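Local structure of type IV pilus secretin PilQ family protein (Vibrio cholerae, 6W6M) at residues Val321-Ile327 / Ser422-Thr428; Val461-Thr467 / Asp479-Asp485; Gly354-Ser359 / Glu376-Val380; Asn381-Thr385 / Leu547-Thr551. The protein probably forms, with further copies of itself, the outer-membrane channel through which the type IV competence pilus passes. One frame throughout, in Å; residues are numbered along the deposited sequence.

Contact 1: Val321-Ile327 / Ser422-Thr428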
loop_
_atom_site.group_PDB
_atom_site.type_symbol
_atom_site.label_atom_id
_atom_site.label_comp_id
_atom_site.label_asym_id
_atom_site.label_seq_id
_atom_site.Cartn_x
_atom_site.Cartn_y
_atom_site.Cartn_z
ATOM N N VAL A 321 14.793 53.707 -0.842
ATOM C CA VAL A 321 13.452 54.261 -0.723
ATOM C C VAL A 321 12.936 54.007 0.683
ATOM O O VAL A 321 13.245 52.981 1.296
ATOM C CB VAL A 321 12.494 53.659 -1.773
ATOM C CG1 VAL A 321 11.095 54.149 -1.559
ATOM C CG2 VAL A 321 12.947 54.013 -3.153
ATOM N N GLN A 322 12.134 54.942 1.175
ATOM C CA GLN A 322 11.479 54.864 2.470
ATOM C C GLN A 322 9.975 54.850 2.262
ATOM O O GLN A 322 9.433 55.767 1.649
ATOM C CB GLN A 322 11.889 56.053 3.328
ATOM C CG GLN A 322 11.267 56.097 4.695
ATOM C CD GLN A 322 11.572 57.389 5.407
ATOM O OE1 GLN A 322 12.547 58.069 5.084
ATOM N NE2 GLN A 322 10.735 57.746 6.372
ATOM N N ILE A 323 9.301 53.822 2.769
ATOM C CA ILE A 323 7.869 53.637 2.546
ATOM C C ILE A 323 7.136 53.666 3.879
ATOM O O ILE A 323 7.571 53.049 4.856
ATOM C CB ILE A 323 7.561 52.331 1.778
ATOM C CG1 ILE A 323 8.134 52.384 0.365
ATOM C CG2 ILE A 323 6.072 52.098 1.673
ATOM C CD1 ILE A 323 9.424 51.655 0.208
ATOM N N GLU A 324 6.052 54.432 3.938
ATOM C CA GLU A 324 5.279 54.543 5.165
ATOM C C GLU A 324 3.777 54.440 4.951
ATOM O O GLU A 324 3.174 55.268 4.282
ATOM C CB GLU A 324 5.601 55.846 5.890
ATOM C CG GLU A 324 4.873 55.979 7.215
ATOM C CD GLU A 324 5.231 57.247 7.952
ATOM O OE1 GLU A 324 6.021 58.044 7.410
ATOM O OE2 GLU A 324 4.719 57.444 9.073
ATOM N N ALA A 325 3.186 53.413 5.540
ATOM C CA ALA A 325 1.752 53.176 5.464
ATOM C C ALA A 325 1.051 53.768 6.678
ATOM O O ALA A 325 1.651 53.987 7.723
ATOM C CB ALA A 325 1.452 51.681 5.344
ATOM N N ARG A 326 -0.241 54.041 6.529
ATOM C CA ARG A 326 -1.006 54.629 7.623
ATOM C C ARG A 326 -2.440 54.128 7.591
ATOM O O ARG A 326 -3.153 54.364 6.619
ATOM C CB ARG A 326 -0.986 56.151 7.544
ATOM C CG ARG A 326 -1.266 56.813 8.845
ATOM C CD ARG A 326 -1.540 58.271 8.665
ATOM N NE ARG A 326 -1.542 58.964 9.946
ATOM C CZ ARG A 326 -2.380 59.941 10.261
ATOM N NH1 ARG A 326 -3.295 60.335 9.387
ATOM N NH2 ARG A 326 -2.316 60.515 11.453
ATOM N N ILE A 327 -2.870 53.468 8.658
ATOM C CA ILE A 327 -4.204 52.894 8.750
ATOM C C ILE A 327 -4.959 53.649 9.827
ATOM O O ILE A 327 -4.492 53.730 10.968
ATOM C CB ILE A 327 -4.157 51.393 9.068
ATOM C CG1 ILE A 327 -3.531 50.634 7.908
ATOM C CG2 ILE A 327 -5.539 50.864 9.350
ATOM C CD1 ILE A 327 -3.210 49.223 8.225
ATOM N N SER A 422 -2.462 53.538 13.139
ATOM C CA SER A 422 -1.232 52.753 13.151
ATOM C C SER A 422 -0.440 53.021 11.881
ATOM O O SER A 422 -1.017 53.117 10.807
ATOM C CB SER A 422 -1.512 51.254 13.296
ATOM O OG SER A 422 -2.225 50.744 12.196
ATOM N N SER A 423 0.874 53.141 12.004
ATOM C CA SER A 423 1.722 53.459 10.855
ATOM C C SER A 423 3.067 52.753 10.933
ATOM O O SER A 423 3.952 53.164 11.694
ATOM C CB SER A 423 1.916 54.964 10.728
ATOM O OG SER A 423 2.606 55.474 11.837
ATOM N N PRO A 424 3.269 51.692 10.144
ATOM C CA PRO A 424 4.620 51.127 9.984
ATOM C C PRO A 424 5.470 51.816 8.918
ATOM O O PRO A 424 4.935 52.469 8.028
ATOM C CB PRO A 424 4.332 49.666 9.621
ATOM C CG PRO A 424 2.991 49.676 9.037
ATOM C CD PRO A 424 2.223 50.765 9.682
ATOM N N ARG A 425 6.793 51.683 8.994
ATOM C CA ARG A 425 7.706 52.269 8.019
ATOM C C ARG A 425 8.789 51.265 7.673
ATOM O O ARG A 425 9.079 50.351 8.439
ATOM C CB ARG A 425 8.397 53.530 8.530
ATOM C CG ARG A 425 7.586 54.426 9.362
ATOM C CD ARG A 425 8.441 55.031 10.432
ATOM N NE ARG A 425 9.669 55.578 9.892
ATOM C CZ ARG A 425 10.580 56.198 10.627
ATOM N NH1 ARG A 425 11.683 56.672 10.069
ATOM N NH2 ARG A 425 10.386 56.341 11.926
ATOM N N LEU A 426 9.424 51.487 6.531
ATOM C CA LEU A 426 10.535 50.656 6.095
ATOM C C LEU A 426 11.480 51.503 5.268
ATOM O O LEU A 426 11.080 52.498 4.672
ATOM C CB LEU A 426 10.057 49.477 5.249
ATOM C CG LEU A 426 9.190 48.392 5.844
ATOM C CD1 LEU A 426 8.775 47.477 4.748
ATOM C CD2 LEU A 426 9.972 47.658 6.871
ATOM N N ILE A 427 12.733 51.069 5.208
ATOM C CA ILE A 427 13.692 51.555 4.222
ATOM C C ILE A 427 14.265 50.339 3.503
ATOM O O ILE A 427 14.439 49.282 4.112
ATOM C CB ILE A 427 14.800 52.420 4.859
ATOM C CG1 ILE A 427 14.209 53.705 5.415
ATOM C CG2 ILE A 427 15.911 52.730 3.873
ATOM C CD1 ILE A 427 15.139 54.480 6.267
ATOM N N THR A 428 14.507 50.465 2.203
ATOM C CA THR A 428 14.961 49.331 1.402
ATOM C C THR A 428 15.684 49.849 0.164
ATOM O O THR A 428 15.719 51.051 -0.096
ATOM C CB THR A 428 13.789 48.418 1.025
ATOM O OG1 THR A 428 14.283 47.217 0.428
ATOM C CG2 THR A 428 12.862 49.112 0.058
#
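Val321 opens the pairing with a two-way grip on Thr428: each backbone N-H bonds the other's carbonyl, Val321 N to Thr428 O at 2.9 Å. Gln322 sits in a non-hydrogen-bonded pair with Ile427 and lays its CG 3.9 Å from Ile427 CG1. With CG anti to the backbone N (chi1 179°) and the chain extended beyond it, Gln322 carries its amide alongside the Arg425 guanidinium, the two planes 37° apart and with no hydrogen bond between them. Ile323 repeats the reciprocal bonding with Leu426. Glu324 runs beside Arg425, pointing the same way, and the touch is between aliphatic parts, Glu324 CG and Arg425 CG at 3.8 Å; the charged ends do not meet, since Glu324 OE1 lies 5.1 Å from Arg425 NE. At Ala325 the pattern changes. Its N-H reaches Pro424 O, while Ala325 O, facing a ring nitrogen that has no hydrogen to give, receives a CA-H contact from Ser423 instead, CA to O 3.2 Å. Ile327 closes the run in a mutual pair with Ser422, whose OG rests 3.7 Å from Ile327 CB. The two antiparallel strands are consistent with the outer wall of the secretin barrel, and residues 422 to 425 also pair with a strand of the second subunit. The chemistry divides by face: Val321, Leu426 and Ile327 pack against the four-stranded sheet and Ile323 against Val564 of strand 549-568, whereas Gln322, Glu324 and Arg425 share the opposite face with Ile427, where the unlike charges may attract weakly without forming a salt bridge.

Contact 2: Val461-Thr467 / Asp479-Asp485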
loop_
_atom_site.group_PDB
_atom_site.type_symbol
_atom_site.label_atom_id
_atom_site.label_comp_id
_atom_site.label_asym_id
_atom_site.label_seq_id
_atom_site.Cartn_x
_atom_site.Cartn_y
_atom_site.Cartn_z
ATOM N N VAL A 461 -1.193 39.418 12.376
ATOM C CA VAL A 461 -0.174 40.447 12.502
ATOM C C VAL A 461 -0.668 41.739 11.866
ATOM O O VAL A 461 -1.605 41.754 11.076
ATOM C CB VAL A 461 1.166 40.025 11.857
ATOM C CG1 VAL A 461 1.754 38.837 12.567
ATOM C CG2 VAL A 461 0.974 39.720 10.394
ATOM N N LEU A 462 -0.051 42.848 12.279
ATOM C CA LEU A 462 -0.107 44.119 11.512
ATOM C C LEU A 462 1.156 44.230 10.653
ATOM O O LEU A 462 2.236 44.427 11.225
ATOM C CB LEU A 462 -0.209 45.282 12.503
ATOM C CG LEU A 462 0.237 46.644 11.978
ATOM C CD1 LEU A 462 -0.866 47.301 11.166
ATOM C CD2 LEU A 462 0.663 47.548 13.123
ATOM N N SER A 463 1.019 44.088 9.332
ATOM C CA SER A 463 2.177 43.881 8.482
ATOM C C SER A 463 2.168 44.772 7.255
ATOM O O SER A 463 1.114 45.117 6.715
ATOM C CB SER A 463 2.279 42.433 8.032
ATOM O OG SER A 463 1.185 42.065 7.226
ATOM N N LEU A 464 3.376 45.116 6.813
ATOM C CA LEU A 464 3.613 45.807 5.556
ATOM C C LEU A 464 4.606 45.016 4.721
ATOM O O LEU A 464 5.664 44.625 5.213
ATOM C CB LEU A 464 4.137 47.218 5.794
ATOM C CG LEU A 464 4.502 48.049 4.566
ATOM C CD1 LEU A 464 3.296 48.305 3.697
ATOM C CD2 LEU A 464 5.141 49.346 4.983
ATOM N N LYS A 465 4.265 44.800 3.452
ATOM C CA LYS A 465 5.078 44.027 2.520
ATOM C C LYS A 465 5.162 44.791 1.211
ATOM O O LYS A 465 4.125 45.054 0.594
ATOM C CB LYS A 465 4.447 42.667 2.287
ATOM C CG LYS A 465 5.384 41.518 2.348
ATOM C CD LYS A 465 4.604 40.244 2.443
ATOM C CE LYS A 465 3.629 40.319 3.589
ATOM N NZ LYS A 465 4.310 40.666 4.865
ATOM N N VAL A 466 6.369 45.139 0.763
ATOM C CA VAL A 466 6.476 46.056 -0.366
ATOM C C VAL A 466 7.665 45.735 -1.265
ATOM O O VAL A 466 8.711 45.251 -0.812
ATOM C CB VAL A 466 6.521 47.524 0.129
ATOM C CG1 VAL A 466 7.743 47.777 0.975
ATOM C CG2 VAL A 466 6.435 48.497 -1.024
ATOM N N THR A 467 7.465 45.989 -2.583
ATOM C CA THR A 467 8.534 46.046 -3.588
ATOM C C THR A 467 8.432 47.325 -4.419
ATOM O O THR A 467 7.426 47.545 -5.109
ATOM C CB THR A 467 8.510 44.832 -4.523
ATOM O OG1 THR A 467 8.169 43.651 -3.793
ATOM C CG2 THR A 467 9.877 44.623 -5.144
ATOM N N ASP A 479 4.418 47.758 -5.552
ATOM C CA ASP A 479 3.620 46.519 -5.334
ATOM C C ASP A 479 3.370 46.323 -3.835
ATOM O O ASP A 479 4.335 46.026 -3.114
ATOM C CB ASP A 479 4.326 45.292 -5.916
ATOM C CG ASP A 479 4.230 45.190 -7.428
ATOM O OD1 ASP A 479 3.321 45.821 -8.001
ATOM O OD2 ASP A 479 5.065 44.478 -8.018
ATOM N N LEU A 480 2.116 46.465 -3.399
ATOM C CA LEU A 480 1.795 46.777 -1.979
ATOM C C LEU A 480 0.959 45.637 -1.388
ATOM O O LEU A 480 -0.006 45.214 -2.047
ATOM C CB LEU A 480 1.017 48.095 -1.930
ATOM C CG LEU A 480 1.787 49.332 -2.384
ATOM C CD1 LEU A 480 0.872 50.545 -2.431
ATOM C CD2 LEU A 480 2.974 49.595 -1.473
ATOM N N SER A 481 1.317 45.175 -0.188
ATOM C CA SER A 481 0.370 44.429 0.682
ATOM C C SER A 481 0.370 45.043 2.084
ATOM O O SER A 481 1.452 45.143 2.678
ATOM C CB SER A 481 0.726 42.968 0.730
ATOM O OG SER A 481 -0.334 42.174 0.225
ATOM N N VAL A 482 -0.802 45.434 2.586
ATOM C CA VAL A 482 -0.896 45.993 3.973
ATOM C C VAL A 482 -2.027 45.283 4.729
ATOM O O VAL A 482 -3.166 45.331 4.239
ATOM C CB VAL A 482 -1.151 47.512 3.931
ATOM C CG1 VAL A 482 -1.273 48.110 5.322
ATOM C CG2 VAL A 482 -0.102 48.248 3.115
ATOM N N THR A 483 -1.736 44.639 5.872
ATOM C CA THR A 483 -2.780 43.928 6.602
ATOM C C THR A 483 -2.786 44.322 8.070
ATOM O O THR A 483 -1.790 44.797 8.610
ATOM C CB THR A 483 -2.643 42.391 6.520
ATOM O OG1 THR A 483 -1.762 41.920 7.543
ATOM C CG2 THR A 483 -2.119 41.940 5.181
ATOM N N GLN A 484 -3.923 44.071 8.715
ATOM C CA GLN A 484 -4.078 44.273 10.152
ATOM C C GLN A 484 -5.065 43.253 10.708
ATOM O O GLN A 484 -6.266 43.514 10.717
ATOM C CB GLN A 484 -4.559 45.679 10.440
ATOM C CG GLN A 484 -4.493 46.039 11.881
ATOM C CD GLN A 484 -5.031 47.401 12.149
ATOM O OE1 GLN A 484 -4.623 48.057 13.092
ATOM N NE2 GLN A 484 -5.956 47.841 11.320
ATOM N N ASP A 485 -4.574 42.126 11.208
ATOM C CA ASP A 485 -5.415 41.051 11.724
ATOM C C ASP A 485 -5.272 40.929 13.236
ATOM O O ASP A 485 -4.302 41.386 13.831
ATOM C CB ASP A 485 -5.066 39.716 11.076
ATOM C CG ASP A 485 -4.866 39.824 9.594
ATOM O OD1 ASP A 485 -5.581 40.602 8.941
ATOM O OD2 ASP A 485 -3.979 39.123 9.073
#
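Ser463 and Thr483 both turn their hydroxyls between backbone N and carbonyl carbon, chi1 64° and 86°, and on opposed residues of a hydrogen-bonded pair this brings OG and OG1 to 3.0 Å, a hydrogen bond in which either could donate. Beneath it the two backbones grip each other twice, Ser463 N to Thr483 O and Thr483 N to Ser463 O. On the other face Leu464 holds CG anti to its nitrogen, which carries CD1 alongside Val482 CG2, 3.4 Å away. These are the facing arms of a beta hairpin, strands 456-471 and 475-493, in the four-stranded antiparallel sheet that lies against the outer strands, consistent with the inner wall of the double-walled secretin barrel. Leu464, Val466 and Val482 point that way: Leu426 covers the first two and Ile327 the third. Val466 CG2 continues the row beside Leu480 CD2 at 3.7 Å. Leu462 likewise runs next to Gln484, CD1 to CG 3.9 Å, with Gln525 of the second subunit packing on the leucine. Further along, Lys465 and Ser481 exchange backbone bonds, as do Thr467 and Asp479. At the far end Asp485 N bonds Val461 O at 3.0 Å from 43° above the carbonyl plane, while the aspartate's carboxylate is engaged, weakly, by Gln504 N and Arg505.

Contact 3: Gly354-Ser359 / Glu376-Val380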
loop_
_atom_site.group_PDB
_atom_site.type_symbol
_atom_site.label_atom_id
_atom_site.label_comp_id
_atom_site.label_asym_id
_atom_site.label_seq_id
_atom_site.Cartn_x
_atom_site.Cartn_y
_atom_site.Cartn_z
ATOM N N GLY A 354 -58.893 43.180 36.951
ATOM C CA GLY A 354 -57.500 42.825 37.130
ATOM C C GLY A 354 -56.780 42.804 35.803
ATOM O O GLY A 354 -57.193 43.456 34.845
ATOM N N GLY A 355 -55.680 42.065 35.763
ATOM C CA GLY A 355 -54.829 41.993 34.586
ATOM C C GLY A 355 -54.677 40.570 34.082
ATOM O O GLY A 355 -53.836 40.300 33.226
ATOM N N SER A 356 -55.516 39.678 34.595
ATOM C CA SER A 356 -55.523 38.289 34.169
ATOM C C SER A 356 -56.641 37.554 34.890
ATOM O O SER A 356 -57.352 38.141 35.705
ATOM C CB SER A 356 -54.184 37.615 34.446
ATOM O OG SER A 356 -54.055 37.290 35.807
ATOM N N ILE A 357 -56.820 36.278 34.577
ATOM C CA ILE A 357 -57.816 35.445 35.234
ATOM C C ILE A 357 -57.308 34.914 36.569
ATOM O O ILE A 357 -58.057 34.843 37.543
ATOM C CB ILE A 357 -58.238 34.304 34.282
ATOM C CG1 ILE A 357 -59.017 34.893 33.109
ATOM C CG2 ILE A 357 -59.051 33.253 34.995
ATOM C CD1 ILE A 357 -59.789 33.895 32.340
ATOM N N GLU A 358 -56.025 34.571 36.640
ATOM C CA GLU A 358 -55.447 34.146 37.909
ATOM C C GLU A 358 -55.410 35.294 38.910
ATOM O O GLU A 358 -55.485 35.078 40.126
ATOM C CB GLU A 358 -54.050 33.577 37.677
ATOM C CG GLU A 358 -54.032 32.286 36.861
ATOM C CD GLU A 358 -54.223 32.515 35.369
ATOM O OE1 GLU A 358 -53.828 33.586 34.869
ATOM O OE2 GLU A 358 -54.774 31.623 34.694
ATOM N N SER A 359 -55.312 36.528 38.418
ATOM C CA SER A 359 -55.378 37.682 39.302
ATOM C C SER A 359 -56.743 37.787 39.965
ATOM O O SER A 359 -56.836 37.937 41.187
ATOM C CB SER A 359 -55.057 38.952 38.519
ATOM O OG SER A 359 -55.079 40.099 39.348
ATOM N N GLU A 376 -48.843 37.807 37.273
ATOM C CA GLU A 376 -50.241 37.883 36.874
ATOM C C GLU A 376 -50.860 39.228 37.219
ATOM O O GLU A 376 -51.941 39.546 36.721
ATOM C CB GLU A 376 -51.038 36.765 37.537
ATOM C CG GLU A 376 -50.262 35.479 37.720
ATOM C CD GLU A 376 -49.827 34.857 36.409
ATOM O OE1 GLU A 376 -50.425 35.177 35.361
ATOM O OE2 GLU A 376 -48.881 34.044 36.425
ATOM N N PHE A 377 -50.196 40.021 38.057
ATOM C CA PHE A 377 -50.752 41.298 38.475
ATOM C C PHE A 377 -50.742 42.317 37.347
ATOM O O PHE A 377 -51.731 43.031 37.158
ATOM C CB PHE A 377 -49.976 41.817 39.689
ATOM C CG PHE A 377 -50.251 43.253 40.027
ATOM C CD1 PHE A 377 -51.494 43.650 40.477
ATOM C CD2 PHE A 377 -49.259 44.201 39.918
ATOM C CE1 PHE A 377 -51.745 44.965 40.784
ATOM C CE2 PHE A 377 -49.507 45.516 40.226
ATOM C CZ PHE A 377 -50.752 45.896 40.660
ATOM N N LEU A 378 -49.663 42.377 36.572
ATOM C CA LEU A 378 -49.415 43.511 35.691
ATOM C C LEU A 378 -50.307 43.475 34.457
ATOM O O LEU A 378 -50.522 42.419 33.862
ATOM C CB LEU A 378 -47.944 43.541 35.280
ATOM C CG LEU A 378 -46.919 43.789 36.392
ATOM C CD1 LEU A 378 -45.508 43.647 35.870
ATOM C CD2 LEU A 378 -47.107 45.153 37.022
ATOM N N ASN A 379 -50.833 44.640 34.085
ATOM C CA ASN A 379 -51.617 44.778 32.865
ATOM C C ASN A 379 -50.715 44.974 31.658
ATOM O O ASN A 379 -50.791 44.225 30.683
ATOM C CB ASN A 379 -52.582 45.958 32.984
ATOM C CG ASN A 379 -53.895 45.575 33.607
ATOM O OD1 ASN A 379 -54.951 45.782 33.027
ATOM N ND2 ASN A 379 -53.839 45.013 34.796
ATOM N N VAL A 380 -49.863 45.990 31.708
ATOM C CA VAL A 380 -48.961 46.319 30.616
ATOM C C VAL A 380 -47.543 46.116 31.114
ATOM O O VAL A 380 -47.143 46.712 32.119
ATOM C CB VAL A 380 -49.179 47.755 30.127
ATOM C CG1 VAL A 380 -48.110 48.147 29.151
ATOM C CG2 VAL A 380 -50.538 47.883 29.506
#
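One hydroxyl, that of Ser356, serves both sides of this contact: OG accepts from Ser359 N at 3.0 Å and donates to Glu376 O at 3.2 Å. The first is a capping bond, with Ser356 in the N-cap position just ahead of the helix that starts at Ile357; the second ties that cap to the weakly bonded helical turn containing Glu376. A chi1 of 77°, with OG between the backbone N and the carbonyl carbon, lets it work in both directions. It approaches Glu376 O well off the line of the C=O bond, at a C=O...donor angle of 121°. Ser359 packs on the same oxygen through CB, 3.6 Å away, so the carbonyl is flanked by two serines. Further along, the amide of Asn379 settles on Gly355, ND2 lying 3.2 Å from the glycine CA, which brings segment 376-380 close to the glycine backbone. Asn379 and Val380 both face Trp342 as a classic beta bulge, where the chain emerging from the helical turn joins strand 320-347 near the far end of the long barrel sheet. Gly354 pairs with a strand of the third subunit, so the sheet also runs on across that interface, and Gly355 O accepts from Ser391 of the same neighbour. Glu358 and Glu376 cross with carboxylate planes 73° apart and their OE1 atoms at 3.8 Å. Two negative charges this near would tend to repel or to favour protonation of one; a long, weak ion pair from Glu358 to Arg341 of the third subunit may ease that.

Contact 4: Asn381-Thr385 / Leu547-Thr551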
loop_
_atom_site.group_PDB
_atom_site.type_symbol
_atom_site.label_atom_id
_atom_site.label_comp_id
_atom_site.label_asym_id
_atom_site.label_seq_id
_atom_site.Cartn_x
_atom_site.Cartn_y
_atom_site.Cartn_z
ATOM N N ASN A 381 -46.778 45.283 30.410
ATOM C CA ASN A 381 -45.437 44.870 30.831
ATOM C C ASN A 381 -44.463 45.080 29.672
ATOM O O ASN A 381 -44.147 44.139 28.950
ATOM C CB ASN A 381 -45.471 43.420 31.285
ATOM C CG ASN A 381 -44.217 43.001 31.997
ATOM O OD1 ASN A 381 -43.567 43.801 32.656
ATOM N ND2 ASN A 381 -43.861 41.738 31.863
ATOM N N LEU A 382 -43.949 46.300 29.523
ATOM C CA LEU A 382 -43.087 46.681 28.415
ATOM C C LEU A 382 -41.858 47.400 28.940
ATOM O O LEU A 382 -41.534 48.515 28.532
ATOM C CB LEU A 382 -43.854 47.543 27.422
ATOM C CG LEU A 382 -45.053 46.849 26.777
ATOM C CD1 LEU A 382 -45.787 47.778 25.860
ATOM C CD2 LEU A 382 -44.614 45.615 26.029
ATOM N N ALA A 383 -41.187 46.786 29.907
ATOM C CA ALA A 383 -40.047 47.415 30.552
ATOM C C ALA A 383 -38.844 47.480 29.620
ATOM O O ALA A 383 -38.598 46.574 28.823
ATOM C CB ALA A 383 -39.665 46.656 31.818
ATOM N N SER A 384 -38.081 48.563 29.747
ATOM C CA SER A 384 -36.819 48.692 29.031
ATOM C C SER A 384 -35.854 47.602 29.468
ATOM O O SER A 384 -35.464 47.533 30.635
ATOM C CB SER A 384 -36.211 50.067 29.283
ATOM O OG SER A 384 -34.822 50.058 29.040
ATOM N N THR A 385 -35.460 46.757 28.523
ATOM C CA THR A 385 -34.676 45.557 28.802
ATOM C C THR A 385 -33.200 45.852 28.566
ATOM O O THR A 385 -32.716 45.780 27.434
ATOM C CB THR A 385 -35.148 44.397 27.932
ATOM O OG1 THR A 385 -35.015 44.751 26.551
ATOM C CG2 THR A 385 -36.600 44.061 28.234
ATOM N N LEU A 547 -47.587 55.963 27.644
ATOM C CA LEU A 547 -47.872 55.039 28.728
ATOM C C LEU A 547 -48.189 53.635 28.243
ATOM O O LEU A 547 -48.389 52.747 29.075
ATOM C CB LEU A 547 -49.046 55.556 29.563
ATOM C CG LEU A 547 -48.913 56.859 30.360
ATOM C CD1 LEU A 547 -50.221 57.282 31.004
ATOM C CD2 LEU A 547 -47.838 56.690 31.413
ATOM N N PHE A 548 -48.232 53.408 26.931
ATOM C CA PHE A 548 -48.725 52.158 26.367
ATOM C C PHE A 548 -47.776 51.586 25.323
ATOM O O PHE A 548 -48.206 50.890 24.407
ATOM C CB PHE A 548 -50.101 52.351 25.739
ATOM C CG PHE A 548 -51.170 52.731 26.711
ATOM C CD1 PHE A 548 -51.819 51.764 27.456
ATOM C CD2 PHE A 548 -51.549 54.051 26.863
ATOM C CE1 PHE A 548 -52.809 52.110 28.340
ATOM C CE2 PHE A 548 -52.534 54.397 27.747
ATOM C CZ PHE A 548 -53.167 53.427 28.484
ATOM N N ARG A 549 -46.478 51.846 25.428
ATOM C CA ARG A 549 -45.586 51.434 24.351
ATOM C C ARG A 549 -44.152 51.406 24.847
ATOM O O ARG A 549 -43.772 52.154 25.748
ATOM C CB ARG A 549 -45.706 52.368 23.153
ATOM C CG ARG A 549 -45.068 53.699 23.358
ATOM C CD ARG A 549 -45.540 54.684 22.345
ATOM N NE ARG A 549 -44.943 55.988 22.568
ATOM C CZ ARG A 549 -45.414 57.118 22.063
ATOM N NH1 ARG A 549 -46.498 57.110 21.308
ATOM N NH2 ARG A 549 -44.802 58.259 22.323
ATOM N N ARG A 550 -43.354 50.538 24.229
ATOM C CA ARG A 550 -41.907 50.542 24.393
ATOM C C ARG A 550 -41.272 50.894 23.063
ATOM O O ARG A 550 -41.704 50.401 22.017
ATOM C CB ARG A 550 -41.382 49.198 24.884
ATOM C CG ARG A 550 -39.878 49.123 24.907
ATOM C CD ARG A 550 -39.400 47.892 25.622
ATOM N NE ARG A 550 -39.956 46.684 25.039
ATOM C CZ ARG A 550 -39.925 45.494 25.619
ATOM N NH1 ARG A 550 -39.368 45.348 26.808
ATOM N NH2 ARG A 550 -40.457 44.451 25.011
ATOM N N THR A 551 -40.258 51.747 23.114
ATOM C CA THR A 551 -39.592 52.314 21.953
ATOM C C THR A 551 -38.087 52.085 22.045
ATOM O O THR A 551 -37.479 52.268 23.104
ATOM C CB THR A 551 -39.901 53.810 21.850
ATOM O OG1 THR A 551 -39.460 54.474 23.037
ATOM C CG2 THR A 551 -41.373 54.061 21.648
#
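Leu382 and Arg550 meet where the short strand 380-382 and the long strand 549-568 come together; each pairs antiparallel with strand 320-347 of the barrel sheet, and the touching parts run in nearly the same direction, 19° apart. The packing is largely aliphatic. Leu382 CB lies 3.9 Å from Arg550 CB, and Leu382 CD1 reaches 4.0 Å from Arg549 CA. The arginine CD also passes 3.7 Å from Leu382 O. The guanidinium is then swung round by the bend at chi3 (56°), so that Leu382 CA sits over one of its faces, toward the rim. Hydrogen bonding comes from the edge of that group: Arg550 NH1 bonds Ala383 O, bent rather than straight, with the oxygen near the guanidinium plane, though the modelled 2.5 Å is too short to be taken literally. Charge is met by NH2, whose salt bridge with Asp533 on strand 518-534 orients the group; the NH1 bond, doubtful in length, may add to this. Asn388 of the third subunit packs on both Leu382 and Arg550. The Thr385 side chain crosses that of Arg550 at about a right angle, its CG2 3.4 Å from NH1.

In the fold
From the N terminus, contact 1 opens at Val321. Before it closes at 422-428, the chain runs far along strand 320-347, turns at its distant end, where contact 3 closes a short loop between 354-359 and 376-380, and immediately opens contact 4 at 381-385. Contact 4 closes only at 547-551, so it crosses contact 1, and contact 2, the hairpin 461-467 with 479-485, falls within its span. Contacts 1 and 2 touch directly, Ile327 and Ser422 packing on Val482, Gln484 and Leu462, which joins the two sheets. At the far end of the long sheet, contact 3 joins the start of helix 357-362 to the turn at 374-377, and contact 4 joins strand 380-382 to strand 549-568; both reach the third subunit.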